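Local atomic coordinates of uronate isomerase (Caulobacter crescentus, PDB entry 2Q01), a protein that catalyses the isomerisation of D-glucuronate to D-fructuronate and of D-galacturonate to D-tagaturonate in pentose and glucuronate interconversion. Residues B[48-53]-B[181-186]; B[158-163]-B[191-196]; B[166-171]-B[420-425]. All coordinates share one frame; numbering follows the deposited sequence. Where two conformers were deposited one is given.

Overall arrangement
All three contacts are apolar and lack a hydrogen bond across their segments, but they lie at different depths. Contact 3 is deepest, its centre about 9 Å from the centre of the chain; contact 2 is also buried, about 15 Å out, while contact 1 is partly buried at about 21 Å. Contacts 2 and 3 share a sheet, since strands 165-169 and 192-194 are parallel neighbours joined by backbone bonds of Leu168 and Ile194. Helix 179-186 of contact 1 connects these strands in sequence. Alanines, an isoleucine and the CB of a phenylalanine meet in contact 1, a phenylalanine ring, a glycine and a valine in contact 2, and branched side chains with a ring in contact 3.

Contact 1. Residues B[48-53]-B[181-186]; sequences WFATNA and HAAIRE
Ala50 and Phe49 meet Ala183 and Ile184 in an apolar helix-to-helix contact, partly buried, where the short helix 47-51 lies against helix 179-186. The backbones approach to 5.0 Å between Ala50 CA and Ile184 CA, a closeness that the small side chain of Ala50 permits. The methyl groups of the two alanines touch, Ala50 CB standing 3.9 Å from Ala183 CB. Beside them, Ile184 bridges two successive residues of the other helix. Its CG1 rests on the backbone, 3.9 Å from Ala50 N, and CD1 continues to Phe49 CB at 3.8 Å. The first torsion sets this path: with chi1 at -79° CG1 lies beside the backbone N of Ile184, and the nearly extended second torsion (160°) carries CD1 onward to Phe49. Phe49 offers its CB here, while its ring leads away from helix 179-186 and packs edge-to-face with Phe422, tying this surface to the deeper loop before helix 425-445. Nearby polar atoms are bonded outside the contact: Phe49 O accepts from Arg157 NE, and Asn52, which leaves the helix with positive phi, hydrogen-bonds through OD1 to Arg157 N. On the second helix His181 turns from the contact and hydrogen-bonds through NE2 to Thr170 OG1, linking the helix to the chain that follows strand 165-169. Helix 179-186 thus belongs to a beta-alpha-beta crossover from strand 165-169 to the parallel strand 192-194, the unit from which the TIM-barrel fold of this superfamily is built, and helix 47-51 packs against its helical part.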
loop_
_atom_site.group_PDB
_atom_site.type_symbol
_atom_site.label_atom_id
_atom_site.label_comp_id
_atom_site.label_asym_id
_atom_site.label_seq_id
_atom_site.Cartn_x
_atom_site.Cartn_y
_atom_site.Cartn_z
ATOM N N TRP B 48 7.017 3.473 -39.420
ATOM C CA TRP B 48 8.452 3.727 -39.274
ATOM C C TRP B 48 9.297 2.638 -39.925
ATOM O O TRP B 48 10.338 2.924 -40.504
ATOM C CB TRP B 48 8.848 3.848 -37.798
ATOM C CG TRP B 48 8.303 5.055 -37.076
ATOM C CD1 TRP B 48 7.836 6.217 -37.631
ATOM C CD2 TRP B 48 8.212 5.228 -35.655
ATOM N NE1 TRP B 48 7.447 7.093 -36.644
ATOM C CE2 TRP B 48 7.669 6.512 -35.422
ATOM C CE3 TRP B 48 8.532 4.417 -34.553
ATOM C CZ2 TRP B 48 7.427 7.003 -34.132
ATOM C CZ3 TRP B 48 8.295 4.907 -33.268
ATOM C CH2 TRP B 48 7.748 6.188 -33.070
ATOM N N PHE B 49 8.831 1.396 -39.840
ATOM C CA PHE B 49 9.564 0.256 -40.383
ATOM C C PHE B 49 9.126 -0.118 -41.796
ATOM O O PHE B 49 9.859 -0.802 -42.510
ATOM C CB PHE B 49 9.460 -0.948 -39.438
ATOM C CG PHE B 49 9.787 -0.615 -38.014
ATOM C CD1 PHE B 49 8.774 -0.432 -37.079
ATOM C CD2 PHE B 49 11.109 -0.445 -37.614
ATOM C CE1 PHE B 49 9.075 -0.102 -35.764
ATOM C CE2 PHE B 49 11.418 -0.115 -36.301
ATOM C CZ PHE B 49 10.399 0.056 -35.375
ATOM N N ALA B 50 7.940 0.333 -42.198
ATOM C CA ALA B 50 7.442 0.049 -43.539
ATOM C C ALA B 50 8.060 1.000 -44.556
ATOM O O ALA B 50 8.418 0.586 -45.663
ATOM C CB ALA B 50 5.919 0.115 -43.583
ATOM N N THR B 51 8.188 2.270 -44.176
ATOM C CA THR B 51 8.792 3.273 -45.051
ATOM C C THR B 51 10.307 3.343 -44.870
ATOM O O THR B 51 11.031 3.617 -45.826
ATOM C CB THR B 51 8.181 4.687 -44.849
ATOM O OG1 THR B 51 8.539 5.200 -43.557
ATOM C CG2 THR B 51 6.661 4.654 -44.989
ATOM N N ASN B 52 10.759 3.079 -43.643
ATOM C CA ASN B 52 12.158 3.236 -43.208
ATOM C C ASN B 52 12.737 4.639 -43.425
ATOM O O ASN B 52 13.908 4.805 -43.765
ATOM C CB ASN B 52 13.068 2.138 -43.778
ATOM C CG ASN B 52 14.285 1.875 -42.905
ATOM O OD1 ASN B 52 14.229 1.996 -41.681
ATOM N ND2 ASN B 52 15.389 1.508 -43.534
ATOM N N ALA B 53 11.892 5.644 -43.216
ATOM C CA ALA B 53 12.294 7.038 -43.309
ATOM C C ALA B 53 13.036 7.432 -42.036
ATOM O O ALA B 53 12.681 6.962 -40.956
ATOM C CB ALA B 53 11.068 7.916 -43.509
ATOM N N HIS B 181 1.878 -3.005 -41.610
ATOM C CA HIS B 181 2.290 -4.342 -41.211
ATOM C C HIS B 181 2.428 -5.270 -42.404
ATOM O O HIS B 181 3.332 -6.100 -42.434
ATOM C CB HIS B 181 1.297 -4.925 -40.217
ATOM C CG HIS B 181 1.315 -4.243 -38.890
ATOM N ND1 HIS B 181 0.565 -3.119 -38.627
ATOM C CD2 HIS B 181 2.005 -4.513 -37.759
ATOM C CE1 HIS B 181 0.778 -2.736 -37.382
ATOM N NE2 HIS B 181 1.655 -3.559 -36.836
ATOM N N ALA B 182 1.520 -5.138 -43.373
ATOM C CA ALA B 182 1.593 -5.900 -44.623
ATOM C C ALA B 182 2.845 -5.546 -45.421
ATOM O O ALA B 182 3.455 -6.416 -46.038
ATOM C CB ALA B 182 0.343 -5.680 -45.463
ATOM N N ALA B 183 3.230 -4.272 -45.382
ATOM C CA ALA B 183 4.408 -3.784 -46.094
ATOM C C ALA B 183 5.705 -4.254 -45.445
ATOM O O ALA B 183 6.708 -4.439 -46.133
ATOM C CB ALA B 183 4.379 -2.272 -46.187
ATOM N N ILE B 184 5.675 -4.439 -44.127
ATOM C CA ILE B 184 6.824 -4.934 -43.374
ATOM C C ILE B 184 7.094 -6.389 -43.738
ATOM O O ILE B 184 8.238 -6.766 -44.007
ATOM C CB ILE B 184 6.632 -4.764 -41.840
ATOM C CG1 ILE B 184 6.903 -3.313 -41.425
ATOM C CG2 ILE B 184 7.558 -5.704 -41.049
ATOM C CD1 ILE B 184 6.302 -2.930 -40.074
ATOM N N ARG B 185 6.043 -7.203 -43.750
ATOM C CA ARG B 185 6.179 -8.622 -44.064
ATOM C C ARG B 185 6.673 -8.831 -45.493
ATOM O O ARG B 185 7.549 -9.657 -45.744
ATOM C CB ARG B 185 4.848 -9.346 -43.856
ATOM C CG ARG B 185 4.115 -8.944 -42.586
ATOM C CD ARG B 185 3.041 -9.958 -42.225
ATOM N NE ARG B 185 1.818 -9.759 -42.997
ATOM C CZ ARG B 185 0.918 -8.815 -42.739
ATOM N NH1 ARG B 185 -0.166 -8.707 -43.495
ATOM N NH2 ARG B 185 1.101 -7.980 -41.726
ATOM N N GLU B 186 6.100 -8.075 -46.425
ATOM C CA GLU B 186 6.340 -8.286 -47.850
ATOM C C GLU B 186 7.753 -7.891 -48.273
ATOM O O GLU B 186 8.254 -8.368 -49.296
ATOM C CB GLU B 186 5.311 -7.534 -48.685
ATOM C CG GLU B 186 3.967 -8.224 -48.771
ATOM C CD GLU B 186 3.044 -7.545 -49.754
ATOM O OE1 GLU B 186 2.592 -6.413 -49.475
ATOM O OE2 GLU B 186 2.778 -8.147 -50.813
#

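Contact 2. Residues B[158-163]-B[191-196]; sequences ALFDRF and GHVITA
Phe160, on helix 156-162, sends its ring against Gly191, His192 and Val193, where the chain runs into strand 192-194. The far end of the ring meets them obliquely. CE1 lies 3.8 Å from Val193 CG2, and CE2 is 3.8 Å from Gly191 CA, where the absence of a side chain lets the ring come near the backbone. CZ packs on that backbone too, 4.1 Å from His192 N. With chi1 at -170°, CG is anti to the backbone N of Phe160, which extends the ring out from the helix toward the strand. Trp189 adds an edge-to-face ring contact with Phe160. Among polar groups, Asp161 OD2 lies in plane at the ring edge while forming a salt bridge with Arg480, and OD1 accepts from Trp189 NE1. A weak bond from Val193 N to Gly191 O (3.1 Å) closes an inverse gamma turn centred on His192, whose ND1 hydrogen-bonds to Thr167 OG1. Replacing Phe160 with an alanine would probably open a gap beside Gly191 and deprive Val193 CG2 of its aromatic neighbour. Since the ring offers the strand carbon atoms alone, helix and strand are held here by shape and burial rather than by hydrogen bonds or charge.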
loop_
_atom_site.group_PDB
_atom_site.type_symbol
_atom_site.label_atom_id
_atom_site.label_comp_id
_atom_site.label_asym_id
_atom_site.label_seq_id
_atom_site.Cartn_x
_atom_site.Cartn_y
_atom_site.Cartn_z
ATOM N N ALA B 158 17.465 -0.371 -39.247
ATOM C CA ALA B 158 18.856 -0.565 -38.838
ATOM C C ALA B 158 19.002 -0.559 -37.319
ATOM O O ALA B 158 19.804 -1.312 -36.767
ATOM C CB ALA B 158 19.741 0.498 -39.460
ATOM N N LEU B 159 18.218 0.292 -36.662
ATOM C CA LEU B 159 18.185 0.380 -35.203
ATOM C C LEU B 159 17.511 -0.835 -34.576
ATOM O O LEU B 159 17.946 -1.313 -33.532
ATOM C CB LEU B 159 17.462 1.653 -34.769
ATOM C CG LEU B 159 18.234 2.973 -34.794
ATOM C CD1 LEU B 159 17.270 4.151 -34.714
ATOM C CD2 LEU B 159 19.243 3.038 -33.666
ATOM N N PHE B 160 16.451 -1.323 -35.224
ATOM C CA PHE B 160 15.738 -2.539 -34.824
ATOM C C PHE B 160 16.687 -3.733 -34.751
ATOM O O PHE B 160 16.592 -4.553 -33.838
ATOM C CB PHE B 160 14.619 -2.815 -35.832
ATOM C CG PHE B 160 13.644 -3.898 -35.422
ATOM C CD1 PHE B 160 12.444 -3.566 -34.807
ATOM C CD2 PHE B 160 13.899 -5.241 -35.702
ATOM C CE1 PHE B 160 11.529 -4.549 -34.453
ATOM C CE2 PHE B 160 12.987 -6.230 -35.354
ATOM C CZ PHE B 160 11.800 -5.883 -34.728
ATOM N N ASP B 161 17.597 -3.822 -35.717
ATOM C CA ASP B 161 18.569 -4.911 -35.774
ATOM C C ASP B 161 19.701 -4.746 -34.760
ATOM O O ASP B 161 20.115 -5.717 -34.125
ATOM C CB ASP B 161 19.123 -5.050 -37.191
ATOM C CG ASP B 161 18.032 -5.269 -38.221
ATOM O OD1 ASP B 161 18.247 -4.921 -39.404
ATOM O OD2 ASP B 161 16.955 -5.781 -37.845
ATOM N N ARG B 162 20.181 -3.513 -34.607
ATOM C CA ARG B 162 21.221 -3.191 -33.636
ATOM C C ARG B 162 20.758 -3.410 -32.198
ATOM O O ARG B 162 21.555 -3.806 -31.341
ATOM C CB ARG B 162 21.687 -1.743 -33.801
ATOM C CG ARG B 162 23.058 -1.478 -33.192
ATOM C CD ARG B 162 23.072 -0.218 -32.352
ATOM N NE ARG B 162 23.037 0.993 -33.167
ATOM C CZ ARG B 162 23.426 2.192 -32.748
ATOM N NH1 ARG B 162 23.896 2.358 -31.513
ATOM N NH2 ARG B 162 23.351 3.226 -33.570
ATOM N N PHE B 163 19.474 -3.154 -31.941
ATOM C CA PHE B 163 18.899 -3.302 -30.603
ATOM C C PHE B 163 18.631 -4.766 -30.240
ATOM O O PHE B 163 18.386 -5.086 -29.070
ATOM C CB PHE B 163 17.612 -2.485 -30.465
ATOM C CG PHE B 163 17.822 -0.989 -30.405
ATOM C CD1 PHE B 163 19.067 -0.438 -30.094
ATOM C CD2 PHE B 163 16.749 -0.126 -30.625
ATOM C CE1 PHE B 163 19.244 0.942 -30.032
ATOM C CE2 PHE B 163 16.914 1.256 -30.559
ATOM C CZ PHE B 163 18.164 1.791 -30.263
ATOM N N GLY B 191 12.357 -8.371 -39.898
ATOM C CA GLY B 191 11.922 -7.928 -38.576
ATOM C C GLY B 191 10.499 -8.348 -38.266
ATOM O O GLY B 191 9.594 -8.163 -39.087
ATOM N N HIS B 192 10.314 -8.915 -37.075
ATOM C CA HIS B 192 9.029 -9.446 -36.643
ATOM C C HIS B 192 8.264 -8.353 -35.913
ATOM O O HIS B 192 8.211 -8.316 -34.682
ATOM C CB HIS B 192 9.247 -10.690 -35.776
ATOM C CG HIS B 192 7.994 -11.426 -35.407
ATOM N ND1 HIS B 192 7.624 -11.650 -34.097
ATOM C CD2 HIS B 192 7.045 -12.019 -36.169
ATOM C CE1 HIS B 192 6.495 -12.334 -34.069
ATOM N NE2 HIS B 192 6.123 -12.573 -35.313
ATOM N N VAL B 193 7.699 -7.440 -36.698
ATOM C CA VAL B 193 6.827 -6.398 -36.180
ATOM C C VAL B 193 5.383 -6.861 -36.345
ATOM O O VAL B 193 4.900 -7.046 -37.463
ATOM C CB VAL B 193 7.059 -5.040 -36.874
ATOM C CG1 VAL B 193 6.088 -3.996 -36.340
ATOM C CG2 VAL B 193 8.509 -4.578 -36.680
ATOM N N ILE B 194 4.712 -7.075 -35.220
ATOM C CA ILE B 194 3.330 -7.551 -35.220
ATOM C C ILE B 194 2.393 -6.518 -34.603
ATOM O O ILE B 194 2.813 -5.420 -34.239
ATOM C CB ILE B 194 3.177 -8.925 -34.509
ATOM C CG1 ILE B 194 3.666 -8.861 -33.059
ATOM C CG2 ILE B 194 3.912 -9.999 -35.285
ATOM C CD1 ILE B 194 3.251 -10.050 -32.220
ATOM N N THR B 195 1.122 -6.881 -34.492
ATOM C CA THR B 195 0.106 -5.964 -33.994
ATOM C C THR B 195 -0.633 -6.531 -32.776
ATOM O O THR B 195 -0.405 -7.673 -32.375
ATOM C CB THR B 195 -0.879 -5.561 -35.123
ATOM O OG1 THR B 195 -1.865 -4.664 -34.607
ATOM C CG2 THR B 195 -1.562 -6.786 -35.727
ATOM N N ALA B 196 -1.488 -5.708 -32.176
ATOM C CA ALA B 196 -2.367 -6.135 -31.092
ATOM C C ALA B 196 -3.746 -5.522 -31.304
ATOM O O ALA B 196 -3.855 -4.383 -31.757
ATOM C CB ALA B 196 -1.795 -5.722 -29.746
#

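Contact 3. Residues B[166-171]-B[420-425]; sequences ETLATT and RAFLSI
Leu168 meets Phe422 and Ile425 in a buried apolar contact of the TIM-barrel fold, where strand 165-169 faces the turn leading into helix 425-445. The packing is aliphatic on one branch and aromatic on the other. The first torsion of Leu168 (chi1 -178°) carries CG out toward the turn, and the fork there, set by chi2 at 60°, sends CD1 and CD2 to different partners. CD2 approaches the Phe422 ring obliquely, 4.1 Å from CE1. Helix 156-162 covers the site through Phe160, which touches Leu168, and Leu159, which touches Phe422. Hydrogen bonds belong to the framework on each side. The Leu168 backbone pairs with His192 and Ile194 of the neighbouring parallel strand, while Ile425 N bonds to Phe422 O at 3.2 Å, holding the two turn residues together as the helix begins. At the start of the strand segment, Glu166 makes a salt bridge with Lys467, apart from the apolar patch. The leucine thus joins residues more than 250 positions away in sequence, and the closest meeting is between methyl groups: Leu168 CD1 stands 3.8 Å from Ile425 CD1.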
loop_
_atom_site.group_PDB
_atom_site.type_symbol
_atom_site.label_atom_id
_atom_site.label_comp_id
_atom_site.label_asym_id
_atom_site.label_seq_id
_atom_site.Cartn_x
_atom_site.Cartn_y
_atom_site.Cartn_z
ATOM N N GLU B 166 13.731 -9.127 -31.108
ATOM C CA GLU B 166 13.220 -10.337 -31.716
ATOM C C GLU B 166 11.782 -10.129 -32.179
ATOM O O GLU B 166 11.452 -10.413 -33.329
ATOM C CB GLU B 166 13.309 -11.495 -30.733
ATOM C CG GLU B 166 12.883 -12.813 -31.330
ATOM C CD GLU B 166 13.562 -13.990 -30.687
ATOM O OE1 GLU B 166 12.833 -14.880 -30.214
ATOM O OE2 GLU B 166 14.815 -14.030 -30.660
ATOM N N THR B 167 10.944 -9.627 -31.272
ATOM C CA THR B 167 9.531 -9.364 -31.533
ATOM C C THR B 167 9.182 -7.970 -31.030
ATOM O O THR B 167 9.545 -7.604 -29.913
ATOM C CB THR B 167 8.637 -10.406 -30.812
ATOM O OG1 THR B 167 8.948 -11.717 -31.300
ATOM C CG2 THR B 167 7.149 -10.122 -31.024
ATOM N N LEU B 168 8.499 -7.192 -31.867
ATOM C CA LEU B 168 7.936 -5.907 -31.455
ATOM C C LEU B 168 6.467 -5.858 -31.844
ATOM O O LEU B 168 6.127 -6.053 -33.007
ATOM C CB LEU B 168 8.691 -4.748 -32.112
ATOM C CG LEU B 168 8.291 -3.306 -31.790
ATOM C CD1 LEU B 168 8.444 -3.006 -30.304
ATOM C CD2 LEU B 168 9.127 -2.335 -32.605
ATOM N N ALA B 169 5.599 -5.605 -30.872
ATOM C CA ALA B 169 4.171 -5.466 -31.149
ATOM C C ALA B 169 3.731 -4.007 -31.094
ATOM O O ALA B 169 4.121 -3.260 -30.195
ATOM C CB ALA B 169 3.337 -6.319 -30.187
ATOM N N THR B 170 2.930 -3.610 -32.075
ATOM C CA THR B 170 2.281 -2.304 -32.074
ATOM C C THR B 170 0.797 -2.484 -31.705
ATOM O O THR B 170 0.333 -3.609 -31.537
ATOM C CB THR B 170 2.440 -1.598 -33.438
ATOM O OG1 THR B 170 1.579 -2.213 -34.401
ATOM C CG2 THR B 170 3.880 -1.691 -33.931
ATOM N N THR B 171 0.056 -1.387 -31.567
ATOM C CA THR B 171 -1.335 -1.464 -31.100
ATOM C C THR B 171 -2.301 -0.689 -32.005
ATOM O O THR B 171 -2.209 0.538 -32.117
ATOM C CB THR B 171 -1.450 -0.998 -29.625
ATOM O OG1 THR B 171 -0.551 -1.762 -28.812
ATOM C CG2 THR B 171 -2.853 -1.182 -29.097
ATOM N N ARG B 420 6.044 4.564 -26.772
ATOM C CA ARG B 420 6.131 5.059 -28.142
ATOM C C ARG B 420 7.592 5.393 -28.490
ATOM O O ARG B 420 8.002 5.281 -29.649
ATOM C CB ARG B 420 5.209 6.272 -28.347
ATOM C CG ARG B 420 5.081 6.719 -29.802
ATOM C CD ARG B 420 3.792 7.476 -30.095
ATOM N NE ARG B 420 3.729 7.887 -31.502
ATOM C CZ ARG B 420 3.257 7.135 -32.498
ATOM N NH1 ARG B 420 3.254 7.609 -33.738
ATOM N NH2 ARG B 420 2.788 5.913 -32.267
ATOM N N ALA B 421 8.365 5.788 -27.476
ATOM C CA ALA B 421 9.783 6.118 -27.636
ATOM C C ALA B 421 10.596 4.869 -27.970
ATOM O O ALA B 421 10.865 4.032 -27.109
ATOM C CB ALA B 421 10.322 6.809 -26.382
ATOM N N PHE B 422 10.968 4.754 -29.240
ATOM C CA PHE B 422 11.613 3.562 -29.764
ATOM C C PHE B 422 13.039 3.390 -29.248
ATOM O O PHE B 422 13.460 2.273 -28.948
ATOM C CB PHE B 422 11.595 3.594 -31.293
ATOM C CG PHE B 422 12.284 2.429 -31.936
ATOM C CD1 PHE B 422 11.774 1.140 -31.806
ATOM C CD2 PHE B 422 13.438 2.621 -32.685
ATOM C CE1 PHE B 422 12.410 0.057 -32.403
ATOM C CE2 PHE B 422 14.080 1.547 -33.287
ATOM C CZ PHE B 422 13.565 0.261 -33.146
ATOM N N LEU B 423 13.763 4.502 -29.129
ATOM C CA LEU B 423 15.154 4.497 -28.671
ATOM C C LEU B 423 15.333 4.122 -27.202
ATOM O O LEU B 423 16.433 3.743 -26.784
ATOM C CB LEU B 423 15.800 5.853 -28.934
ATOM C CG LEU B 423 16.666 5.955 -30.187
ATOM C CD1 LEU B 423 15.836 5.980 -31.463
ATOM C CD2 LEU B 423 17.507 7.199 -30.083
ATOM N N SER B 424 14.251 4.231 -26.434
ATOM C CA SER B 424 14.258 3.883 -25.019
ATOM C C SER B 424 13.966 2.398 -24.791
ATOM O O SER B 424 14.050 1.918 -23.666
ATOM C CB SER B 424 13.245 4.740 -24.253
ATOM O OG SER B 424 13.620 6.108 -24.250
ATOM N N ILE B 425 13.618 1.675 -25.858
ATOM C CA ILE B 425 13.282 0.240 -25.748
ATOM C C ILE B 425 14.398 -0.620 -25.128
ATOM O O ILE B 425 14.134 -1.299 -24.127
ATOM C CB ILE B 425 12.685 -0.361 -27.068
ATOM C CG1 ILE B 425 11.267 0.166 -27.302
ATOM C CG2 ILE B 425 12.686 -1.888 -27.045
ATOM C CD1 ILE B 425 10.619 -0.358 -28.575
#